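Local atomic coordinates of glycosyl hydrolase family 2, TIM barrel domain protein (Parabacteroides merdae ATCC 43184, PDB entry 6DXU), a protein that probably hydrolyses beta-glucuronides, as a glycoside hydrolase family 2 beta-glucuronidase of a human gut bacterium. Residues Lys732-Leu740 and Val814-Leu824; Ile640-Gly651 and Asp719-Trp730. All coordinates share one frame; numbering follows the deposited sequence.

Interaction 1 of 2, residues Lys732-Leu740 and Val814-Leu824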
loop_
_atom_site.group_PDB
_atom_site.type_symbol
_atom_site.label_atom_id
_atom_site.label_comp_id
_atom_site.label_asym_id
_atom_site.label_seq_id
_atom_site.Cartn_x
_atom_site.Cartn_y
_atom_site.Cartn_z
ATOM N N LYS D 732 -44.054 -50.496 -13.181
ATOM C CA LYS D 732 -43.439 -49.205 -12.917
ATOM C C LYS D 732 -44.154 -48.491 -11.770
ATOM O O LYS D 732 -45.292 -48.812 -11.409
ATOM C CB LYS D 732 -43.437 -48.337 -14.180
ATOM C CG LYS D 732 -44.741 -48.339 -14.957
ATOM N N GLU D 733 -43.450 -47.531 -11.174
ATOM C CA GLU D 733 -43.999 -46.789 -10.048
ATOM C C GLU D 733 -45.252 -46.038 -10.479
ATOM O O GLU D 733 -45.306 -45.469 -11.570
ATOM C CB GLU D 733 -42.960 -45.813 -9.489
ATOM C CG GLU D 733 -41.655 -46.463 -8.988
ATOM C CD GLU D 733 -40.552 -46.436 -10.042
ATOM O OE1 GLU D 733 -40.886 -46.529 -11.241
ATOM O OE2 GLU D 733 -39.362 -46.280 -9.680
ATOM N N ALA D 734 -46.275 -46.069 -9.622
ATOM C CA ALA D 734 -47.559 -45.461 -9.949
ATOM C C ALA D 734 -48.044 -44.509 -8.864
ATOM O O ALA D 734 -48.806 -43.584 -9.154
ATOM C CB ALA D 734 -48.619 -46.538 -10.192
ATOM N N ALA D 735 -47.643 -44.739 -7.615
ATOM C CA ALA D 735 -48.165 -43.940 -6.517
ATOM C C ALA D 735 -47.223 -44.011 -5.327
ATOM O O ALA D 735 -46.423 -44.941 -5.190
ATOM C CB ALA D 735 -49.568 -44.406 -6.102
ATOM N N CYS D 736 -47.366 -43.026 -4.447
ATOM C CA CYS D 736 -46.674 -42.977 -3.169
ATOM C C CYS D 736 -47.666 -43.281 -2.063
ATOM O O CYS D 736 -48.682 -42.594 -1.932
ATOM C CB CYS D 736 -46.043 -41.606 -2.937
ATOM S SG CYS D 736 -44.663 -41.283 -4.008
ATOM N N GLN D 737 -47.377 -44.305 -1.279
ATOM C CA GLN D 737 -48.178 -44.640 -0.117
ATOM C C GLN D 737 -47.439 -44.129 1.113
ATOM O O GLN D 737 -46.267 -44.464 1.320
ATOM C CB GLN D 737 -48.446 -46.146 -0.086
ATOM C CG GLN D 737 -48.920 -46.738 1.209
ATOM C CD GLN D 737 -49.063 -48.257 1.097
ATOM O OE1 GLN D 737 -49.184 -48.801 -0.010
ATOM N NE2 GLN D 737 -49.062 -48.944 2.236
ATOM N N VAL D 738 -48.097 -43.270 1.886
ATOM C CA VAL D 738 -47.465 -42.528 2.970
ATOM C C VAL D 738 -48.157 -42.901 4.261
ATOM O O VAL D 738 -49.390 -42.867 4.340
ATOM C CB VAL D 738 -47.540 -41.006 2.740
ATOM C CG1 VAL D 738 -46.722 -40.253 3.800
ATOM C CG2 VAL D 738 -47.070 -40.664 1.341
ATOM N N SER D 739 -47.373 -43.212 5.285
ATOM C CA SER D 739 -47.970 -43.678 6.520
ATOM C C SER D 739 -47.120 -43.232 7.695
ATOM O O SER D 739 -45.925 -42.954 7.559
ATOM C CB SER D 739 -48.114 -45.201 6.513
ATOM O OG SER D 739 -46.839 -45.813 6.458
ATOM N N LEU D 740 -47.762 -43.158 8.853
ATOM C CA LEU D 740 -47.073 -42.926 10.113
ATOM C C LEU D 740 -46.518 -44.259 10.605
ATOM O O LEU D 740 -47.281 -45.170 10.944
ATOM C CB LEU D 740 -48.025 -42.303 11.128
ATOM C CG LEU D 740 -47.415 -42.126 12.518
ATOM C CD1 LEU D 740 -46.195 -41.203 12.442
ATOM C CD2 LEU D 740 -48.447 -41.598 13.511
ATOM N N VAL D 814 -45.891 -35.510 -0.059
ATOM C CA VAL D 814 -44.843 -36.350 -0.623
ATOM C C VAL D 814 -44.974 -36.291 -2.130
ATOM O O VAL D 814 -46.021 -36.655 -2.679
ATOM C CB VAL D 814 -44.950 -37.800 -0.130
ATOM C CG1 VAL D 814 -43.941 -38.671 -0.843
ATOM C CG2 VAL D 814 -44.759 -37.846 1.366
ATOM N N LYS D 815 -43.925 -35.829 -2.800
ATOM C CA LYS D 815 -43.945 -35.618 -4.237
ATOM C C LYS D 815 -42.935 -36.528 -4.920
ATOM O O LYS D 815 -41.907 -36.884 -4.342
ATOM C CB LYS D 815 -43.651 -34.158 -4.598
ATOM C CG LYS D 815 -44.632 -33.165 -3.992
ATOM C CD LYS D 815 -44.647 -31.852 -4.782
ATOM C CE LYS D 815 -43.631 -30.882 -4.251
ATOM N NZ LYS D 815 -43.876 -29.475 -4.714
ATOM N N SER D 816 -43.255 -36.920 -6.152
ATOM C CA SER D 816 -42.359 -37.710 -6.987
ATOM C C SER D 816 -42.765 -37.483 -8.435
ATOM O O SER D 816 -43.955 -37.498 -8.750
ATOM C CB SER D 816 -42.427 -39.197 -6.621
ATOM O OG SER D 816 -41.367 -39.919 -7.213
ATOM N N GLU D 817 -41.772 -37.272 -9.305
ATOM C CA GLU D 817 -42.034 -36.771 -10.650
ATOM C C GLU D 817 -42.946 -37.719 -11.412
ATOM O O GLU D 817 -42.709 -38.931 -11.457
ATOM C CB GLU D 817 -40.725 -36.564 -11.415
ATOM N N GLY D 818 -44.013 -37.162 -11.980
ATOM C CA GLY D 818 -44.963 -37.937 -12.747
ATOM C C GLY D 818 -45.948 -38.740 -11.930
ATOM O O GLY D 818 -46.829 -39.382 -12.513
ATOM N N LEU D 819 -45.840 -38.725 -10.608
ATOM C CA LEU D 819 -46.765 -39.442 -9.748
ATOM C C LEU D 819 -47.663 -38.459 -9.015
ATOM O O LEU D 819 -47.262 -37.315 -8.774
ATOM C CB LEU D 819 -46.030 -40.292 -8.707
ATOM C CG LEU D 819 -44.992 -41.284 -9.218
ATOM C CD1 LEU D 819 -44.532 -42.151 -8.050
ATOM C CD2 LEU D 819 -45.570 -42.130 -10.342
ATOM N N PRO D 820 -48.884 -38.857 -8.660
ATOM C CA PRO D 820 -49.730 -37.971 -7.852
ATOM C C PRO D 820 -49.104 -37.696 -6.494
ATOM O O PRO D 820 -48.578 -38.592 -5.835
ATOM C CB PRO D 820 -51.049 -38.749 -7.720
ATOM C CG PRO D 820 -50.740 -40.146 -8.155
ATOM C CD PRO D 820 -49.597 -40.061 -9.112
ATOM N N THR D 821 -49.191 -36.441 -6.073
ATOM C CA THR D 821 -48.694 -36.051 -4.761
ATOM C C THR D 821 -49.569 -36.654 -3.675
ATOM O O THR D 821 -50.793 -36.692 -3.804
ATOM C CB THR D 821 -48.664 -34.526 -4.674
ATOM O OG1 THR D 821 -47.751 -34.033 -5.662
ATOM C CG2 THR D 821 -48.264 -34.036 -3.286
ATOM N N ALA D 822 -48.941 -37.141 -2.607
ATOM C CA ALA D 822 -49.656 -37.790 -1.516
ATOM C C ALA D 822 -49.525 -36.974 -0.239
ATOM O O ALA D 822 -48.567 -36.218 -0.068
ATOM C CB ALA D 822 -49.137 -39.213 -1.283
ATOM N N PHE D 823 -50.500 -37.129 0.662
ATOM C CA PHE D 823 -50.576 -36.294 1.855
ATOM C C PHE D 823 -50.812 -37.141 3.094
ATOM O O PHE D 823 -51.481 -38.180 3.047
ATOM C CB PHE D 823 -51.690 -35.230 1.723
ATOM C CG PHE D 823 -51.501 -34.285 0.560
ATOM C CD1 PHE D 823 -50.924 -33.040 0.747
ATOM C CD2 PHE D 823 -51.905 -34.644 -0.712
ATOM C CE1 PHE D 823 -50.757 -32.165 -0.321
ATOM C CE2 PHE D 823 -51.730 -33.793 -1.786
ATOM C CZ PHE D 823 -51.150 -32.544 -1.588
ATOM N N LEU D 824 -50.248 -36.688 4.211
ATOM C CA LEU D 824 -50.435 -37.341 5.497
ATOM C C LEU D 824 -50.600 -36.287 6.577
ATOM O O LEU D 824 -49.757 -35.393 6.702
ATOM C CB LEU D 824 -49.252 -38.253 5.842
ATOM C CG LEU D 824 -49.304 -38.988 7.178
ATOM C CD1 LEU D 824 -50.417 -40.046 7.176
ATOM C CD2 LEU D 824 -47.948 -39.626 7.492
HETATM O O HOH W 1 -49.175 -41.068 -5.291
#

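Interaction 2 of 2, residues Ile640-Gly651 and Asp719-Trp730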
loop_
_atom_site.group_PDB
_atom_site.type_symbol
_atom_site.label_atom_id
_atom_site.label_comp_id
_atom_site.label_asym_id
_atom_site.label_seq_id
_atom_site.Cartn_x
_atom_site.Cartn_y
_atom_site.Cartn_z
ATOM N N ILE D 640 -25.548 -60.661 10.865
ATOM C CA ILE D 640 -26.227 -61.072 9.642
ATOM C C ILE D 640 -26.404 -59.859 8.743
ATOM O O ILE D 640 -26.947 -58.831 9.174
ATOM C CB ILE D 640 -27.602 -61.685 9.956
ATOM C CG1 ILE D 640 -27.491 -62.851 10.955
ATOM C CG2 ILE D 640 -28.265 -62.108 8.658
ATOM C CD1 ILE D 640 -28.802 -63.093 11.728
ATOM N N TYR D 641 -25.985 -59.977 7.479
ATOM C CA TYR D 641 -26.205 -58.878 6.547
ATOM C C TYR D 641 -27.700 -58.681 6.342
ATOM O O TYR D 641 -28.438 -59.646 6.109
ATOM C CB TYR D 641 -25.506 -59.129 5.201
ATOM C CG TYR D 641 -25.845 -58.081 4.157
ATOM C CD1 TYR D 641 -25.122 -56.887 4.066
ATOM C CD2 TYR D 641 -26.901 -58.273 3.272
ATOM C CE1 TYR D 641 -25.451 -55.924 3.121
ATOM C CE2 TYR D 641 -27.231 -57.315 2.330
ATOM C CZ TYR D 641 -26.501 -56.146 2.256
ATOM O OH TYR D 641 -26.837 -55.207 1.310
ATOM N N GLY D 642 -28.143 -57.426 6.431
ATOM C CA GLY D 642 -29.519 -57.087 6.112
ATOM C C GLY D 642 -30.318 -56.532 7.273
ATOM O O GLY D 642 -31.548 -56.629 7.286
ATOM N N HIS D 643 -29.644 -55.933 8.258
ATOM C CA HIS D 643 -30.384 -55.303 9.349
ATOM C C HIS D 643 -31.310 -54.196 8.852
ATOM O O HIS D 643 -32.396 -54.008 9.414
ATOM C CB HIS D 643 -29.413 -54.750 10.389
ATOM C CG HIS D 643 -28.930 -55.774 11.364
ATOM N ND1 HIS D 643 -29.161 -55.679 12.719
ATOM C CD2 HIS D 643 -28.250 -56.932 11.180
ATOM C CE1 HIS D 643 -28.629 -56.723 13.331
ATOM N NE2 HIS D 643 -28.067 -57.497 12.420
ATOM N N THR D 644 -30.920 -53.468 7.796
ATOM C CA THR D 644 -31.739 -52.393 7.238
ATOM C C THR D 644 -32.389 -52.799 5.922
ATOM O O THR D 644 -32.661 -51.953 5.074
ATOM C CB THR D 644 -30.921 -51.113 7.019
ATOM O OG1 THR D 644 -29.839 -51.368 6.101
ATOM C CG2 THR D 644 -30.364 -50.599 8.343
ATOM N N TRP D 645 -32.624 -54.099 5.732
ATOM C CA TRP D 645 -33.197 -54.640 4.500
ATOM C C TRP D 645 -34.514 -55.303 4.877
ATOM O O TRP D 645 -34.542 -56.505 5.186
ATOM C CB TRP D 645 -32.241 -55.638 3.855
ATOM C CG TRP D 645 -32.621 -56.045 2.467
ATOM C CD1 TRP D 645 -33.630 -55.542 1.719
ATOM C CD2 TRP D 645 -31.969 -57.038 1.657
ATOM N NE1 TRP D 645 -33.646 -56.147 0.479
ATOM C CE2 TRP D 645 -32.637 -57.071 0.421
ATOM C CE3 TRP D 645 -30.871 -57.885 1.857
ATOM C CZ2 TRP D 645 -32.256 -57.926 -0.617
ATOM C CZ3 TRP D 645 -30.498 -58.741 0.830
ATOM C CH2 TRP D 645 -31.195 -58.753 -0.395
ATOM N N PRO D 646 -35.629 -54.565 4.873
ATOM C CA PRO D 646 -36.872 -55.122 5.436
ATOM C C PRO D 646 -37.576 -56.132 4.537
ATOM O O PRO D 646 -38.240 -57.056 5.035
ATOM C CB PRO D 646 -37.741 -53.875 5.653
ATOM C CG PRO D 646 -37.250 -52.892 4.663
ATOM C CD PRO D 646 -35.754 -53.126 4.573
ATOM N N VAL D 647 -37.439 -55.989 3.220
ATOM C CA VAL D 647 -38.171 -56.822 2.270
ATOM C C VAL D 647 -37.208 -57.373 1.223
ATOM O O VAL D 647 -36.679 -56.616 0.396
ATOM C CB VAL D 647 -39.321 -56.065 1.590
ATOM C CG1 VAL D 647 -40.217 -57.062 0.863
ATOM C CG2 VAL D 647 -40.134 -55.273 2.615
ATOM N N ARG D 648 -36.992 -58.687 1.250
ATOM C CA ARG D 648 -36.310 -59.401 0.179
ATOM C C ARG D 648 -37.312 -59.856 -0.884
ATOM O O ARG D 648 -38.532 -59.743 -0.716
ATOM C CB ARG D 648 -35.545 -60.590 0.745
ATOM C CG ARG D 648 -34.360 -60.190 1.607
ATOM C CD ARG D 648 -33.440 -61.395 1.857
ATOM N NE ARG D 648 -32.666 -61.695 0.659
ATOM C CZ ARG D 648 -31.570 -62.450 0.638
ATOM N NH1 ARG D 648 -31.115 -62.989 1.759
ATOM N NH2 ARG D 648 -30.928 -62.646 -0.510
ATOM N N TRP D 649 -36.796 -60.371 -2.000
ATOM C CA TRP D 649 -37.704 -60.754 -3.073
ATOM C C TRP D 649 -37.090 -61.836 -3.955
ATOM O O TRP D 649 -35.883 -62.090 -3.932
ATOM C CB TRP D 649 -38.127 -59.541 -3.919
ATOM C CG TRP D 649 -37.039 -58.916 -4.740
ATOM C CD1 TRP D 649 -36.686 -59.248 -6.013
ATOM C CD2 TRP D 649 -36.184 -57.827 -4.357
ATOM N NE1 TRP D 649 -35.653 -58.451 -6.445
ATOM C CE2 TRP D 649 -35.326 -57.566 -5.450
ATOM C CE3 TRP D 649 -36.058 -57.052 -3.199
ATOM C CZ2 TRP D 649 -34.348 -56.564 -5.416
ATOM C CZ3 TRP D 649 -35.088 -56.046 -3.169
ATOM C CH2 TRP D 649 -34.241 -55.821 -4.268
ATOM N N GLY D 650 -37.955 -62.480 -4.728
ATOM C CA GLY D 650 -37.548 -63.531 -5.633
ATOM C C GLY D 650 -38.686 -64.514 -5.823
ATOM O O GLY D 650 -39.822 -64.257 -5.442
ATOM N N GLY D 651 -38.351 -65.666 -6.402
ATOM C CA GLY D 651 -39.357 -66.674 -6.642
ATOM C C GLY D 651 -39.729 -67.443 -5.395
ATOM O O GLY D 651 -38.975 -67.521 -4.420
ATOM N N ASP D 719 -26.961 -63.068 16.785
ATOM C CA ASP D 719 -27.578 -61.961 16.065
ATOM C C ASP D 719 -28.907 -62.445 15.510
ATOM O O ASP D 719 -29.064 -63.624 15.178
ATOM C CB ASP D 719 -26.695 -61.443 14.916
ATOM C CG ASP D 719 -27.214 -60.149 14.330
ATOM O OD1 ASP D 719 -27.873 -59.398 15.080
ATOM O OD2 ASP D 719 -26.992 -59.890 13.125
ATOM N N VAL D 720 -29.851 -61.522 15.362
ATOM C CA VAL D 720 -31.187 -61.849 14.875
ATOM C C VAL D 720 -31.687 -60.699 14.020
ATOM O O VAL D 720 -31.580 -59.533 14.416
ATOM C CB VAL D 720 -32.187 -62.083 16.027
ATOM C CG1 VAL D 720 -33.558 -62.429 15.471
ATOM C CG2 VAL D 720 -31.708 -63.164 16.967
ATOM N N ILE D 721 -32.266 -61.023 12.864
ATOM C CA ILE D 721 -32.952 -60.036 12.045
ATOM C C ILE D 721 -34.286 -60.627 11.612
ATOM O O ILE D 721 -34.484 -61.844 11.605
ATOM C CB ILE D 721 -32.153 -59.592 10.799
ATOM C CG1 ILE D 721 -32.003 -60.746 9.804
ATOM C CG2 ILE D 721 -30.803 -59.007 11.196
ATOM C CD1 ILE D 721 -31.461 -60.310 8.450
ATOM N N ARG D 722 -35.205 -59.741 11.246
ATOM C CA ARG D 722 -36.487 -60.118 10.669
ATOM C C ARG D 722 -36.592 -59.504 9.284
ATOM O O ARG D 722 -36.273 -58.325 9.095
ATOM C CB ARG D 722 -37.647 -59.661 11.558
ATOM C CG ARG D 722 -37.565 -60.211 12.977
ATOM C CD ARG D 722 -38.754 -59.766 13.810
ATOM N NE ARG D 722 -38.849 -60.519 15.059
ATOM N N GLN D 723 -37.020 -60.305 8.317
ATOM C CA GLN D 723 -37.162 -59.847 6.948
ATOM C C GLN D 723 -38.421 -60.426 6.332
ATOM O O GLN D 723 -38.730 -61.610 6.515
ATOM C CB GLN D 723 -35.971 -60.253 6.074
ATOM C CG GLN D 723 -34.656 -59.627 6.461
ATOM C CD GLN D 723 -33.561 -60.000 5.490
ATOM O OE1 GLN D 723 -33.167 -61.164 5.408
ATOM N NE2 GLN D 723 -33.077 -59.021 4.727
ATOM N N GLU D 724 -39.131 -59.581 5.602
ATOM C CA GLU D 724 -40.231 -60.019 4.770
ATOM C C GLU D 724 -39.702 -60.510 3.430
ATOM O O GLU D 724 -38.674 -60.039 2.928
ATOM C CB GLU D 724 -41.218 -58.876 4.549
ATOM C CG GLU D 724 -42.589 -59.338 4.106
ATOM C CD GLU D 724 -43.514 -58.186 3.784
ATOM O OE1 GLU D 724 -43.310 -57.085 4.339
ATOM O OE2 GLU D 724 -44.436 -58.383 2.968
ATOM N N TYR D 725 -40.424 -61.453 2.835
ATOM C CA TYR D 725 -40.073 -61.980 1.524
ATOM C C TYR D 725 -41.265 -61.804 0.598
ATOM O O TYR D 725 -42.374 -62.253 0.910
ATOM C CB TYR D 725 -39.652 -63.453 1.621
ATOM C CG TYR D 725 -39.093 -64.027 0.333
ATOM C CD1 TYR D 725 -37.916 -63.529 -0.227
ATOM C CD2 TYR D 725 -39.729 -65.086 -0.310
ATOM C CE1 TYR D 725 -37.408 -64.052 -1.410
ATOM C CE2 TYR D 725 -39.227 -65.613 -1.486
ATOM C CZ TYR D 725 -38.062 -65.096 -2.030
ATOM O OH TYR D 725 -37.554 -65.630 -3.197
ATOM N N GLN D 726 -41.034 -61.158 -0.540
ATOM C CA GLN D 726 -42.092 -60.829 -1.483
ATOM C C GLN D 726 -41.866 -61.607 -2.768
ATOM O O GLN D 726 -40.788 -61.529 -3.359
ATOM C CB GLN D 726 -42.126 -59.325 -1.776
ATOM C CG GLN D 726 -43.099 -58.928 -2.884
ATOM C CD GLN D 726 -43.210 -57.417 -3.053
ATOM O OE1 GLN D 726 -43.314 -56.679 -2.067
ATOM N NE2 GLN D 726 -43.199 -56.954 -4.300
ATOM N N THR D 727 -42.880 -62.363 -3.192
ATOM C CA THR D 727 -42.797 -63.075 -4.461
ATOM C C THR D 727 -43.497 -62.348 -5.603
ATOM O O THR D 727 -43.234 -62.662 -6.766
ATOM C CB THR D 727 -43.377 -64.493 -4.324
ATOM O OG1 THR D 727 -44.711 -64.427 -3.808
ATOM C CG2 THR D 727 -42.525 -65.315 -3.359
ATOM N N ALA D 728 -44.376 -61.389 -5.311
ATOM C CA ALA D 728 -45.058 -60.645 -6.367
ATOM C C ALA D 728 -44.084 -59.749 -7.129
ATOM O O ALA D 728 -43.250 -59.065 -6.528
ATOM C CB ALA D 728 -46.180 -59.800 -5.771
ATOM N N LYS D 729 -44.177 -59.761 -8.457
ATOM C CA LYS D 729 -43.399 -58.854 -9.285
ATOM C C LYS D 729 -44.137 -57.529 -9.436
ATOM O O LYS D 729 -45.364 -57.473 -9.371
ATOM C CB LYS D 729 -43.111 -59.471 -10.657
ATOM C CG LYS D 729 -42.160 -60.672 -10.600
ATOM C CD LYS D 729 -41.663 -61.077 -11.985
ATOM C CE LYS D 729 -40.564 -62.133 -11.894
ATOM N NZ LYS D 729 -39.469 -61.707 -10.972
ATOM N N TRP D 730 -43.379 -56.456 -9.652
ATOM C CA TRP D 730 -43.943 -55.115 -9.708
ATOM C C TRP D 730 -43.755 -54.492 -11.082
ATOM O O TRP D 730 -42.791 -54.780 -11.795
ATOM C CB TRP D 730 -43.312 -54.193 -8.645
ATOM C CG TRP D 730 -41.803 -54.147 -8.701
ATOM C CD1 TRP D 730 -41.023 -53.247 -9.391
ATOM C CD2 TRP D 730 -40.898 -55.053 -8.063
ATOM N NE1 TRP D 730 -39.693 -53.535 -9.199
ATOM C CE2 TRP D 730 -39.589 -54.640 -8.393
ATOM C CE3 TRP D 730 -41.067 -56.173 -7.242
ATOM C CZ2 TRP D 730 -38.460 -55.308 -7.926
ATOM C CZ3 TRP D 730 -39.945 -56.834 -6.777
ATOM C CH2 TRP D 730 -38.656 -56.402 -7.125
HETATM O O HOH W 2 -30.231 -60.640 4.399
HETATM O O HOH W 3 -34.012 -56.687 8.683
#

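Interaction 1 of 2, residues Lys732-Leu740 and Val814-Leu824
Val738 reaches three residues with its two methyl groups. With CG1 anti to the backbone N (chi1 -173°), CG1 is turned to Leu824 and CG2 to Val814 and Ala822. CG2 packs on Ala822 CB at 3.6 Å and on Val814 CG2, while CG1 lies against Leu824 CB at 3.8 Å. Val738 and Val814 come from facing sheets and pass flank to flank. Leu824 has CG anti to its N (chi1 179°), which carries CD2 onto the Ser739-Leu740 peptide, 3.7 Å from Ser739 C.

The contact joins two antiparallel sheets face to face, as in a beta sandwich. Strand 735-740 and strand 822-824 run nearly parallel, 6° apart, and no direct hydrogen bond links the two segments. Val814 and Ala822 form a hydrogen-bonded antiparallel pair in the second sheet. Leu754 and Val750 of strand 747-755 also touch Cys736 and Val738.

Cys736 SG rests against Ser816 CB at 4.0 Å and Leu819 CD1 at 4.1 Å. Leu819 closes a type II turn that starts at Ser816, and Gly818 takes its positive phi there. The fork of Leu819 divides: CD1 meets the Cys736 sulfur, and CD2 lies on backbone, 3.6 Å from Glu733 O, near a classic beta bulge in which Ala734 and Ala735 both face Ile755. A water bridges the two backbones. It accepts from Cys736 N at 2.8 Å and donates to Pro820 O at 2.6 Å.

Interaction 2 of 2, residues Ile640-Gly651 and Asp719-Trp730
Ile721 lays its CG2 methyl over one face of the His643 ring, 3.5 Å from the centroid, in a CH-pi contact. CG1 stands between the backbone N and the carbonyl carbon (chi1 67°), which puts CG2 anti to the carbonyl carbon. The CG1 branch ends in CD1, which meets Ile640 CG2. The contact adds strand 647-649 to the edge of a mixed sheet as a parallel neighbour of strand 719-726. The other strand pairs of that sheet are antiparallel. The parallel ladder runs from Glu724 N to Pro646 O, through Arg648 N to Glu724 O and Gln726 N to Arg648 O, to Gly650 N on Gln726 O.

Before the ladder, Asp719 holds residues 640-643. Its OD2 takes two bonds: the syn lone pair accepts from His643 NE2 at 2.7 Å and the anti lone pair from Ile640 N at 2.8 Å. Ring and carboxylate are nearly coplanar, 9° apart. With an alanine here, Ile640 N and His643 NE2 would probably lose their shared acceptor, and the imidazole would be freer to turn.

Gln723 NE2 gives a nearly straight bond to Trp645 O at 2.9 Å. Its OE1 accepts from a water that also binds Tyr641 O. Gln723 OE1 also has a hydrogen bond with Tyr697 OH. Arg648 CG lies over the centre of the Trp645 ring, and its guanidinium makes a salt bridge with Glu526.

At the far end Trp730 turns its edge to the face of Trp649, planes at 85°, with Trp730 CH2 3.6 Å from Trp649 CD1. The Tyr725 ring passes along the backbone from Arg648 to Gly651. Gly650 has backbone angles that call for glycine. The nearby hydroxyl, Tyr725 OH, donates to Gly651 O at 2.7 Å.

How the interactions relate
Read from the N terminus, Ile640-Gly651 comes first. The chain then runs through 67 residues, many of them in strands and none in helix, and returns as Asp719-Trp730 to close interaction 2. Just after Trp730 it enters Lys732-Leu740. A further 73 residues follow, again without helix, before Val814-Leu824 closes interaction 1. The two loops are in series, neither nested nor crossed. Their segments adjoin in sequence but do not otherwise touch, and the contact centres lie about 23 Å apart. Interaction 2 ties an edge strand into one sheet by backbone bonds. Interaction 1 joins two other sheets through side chains.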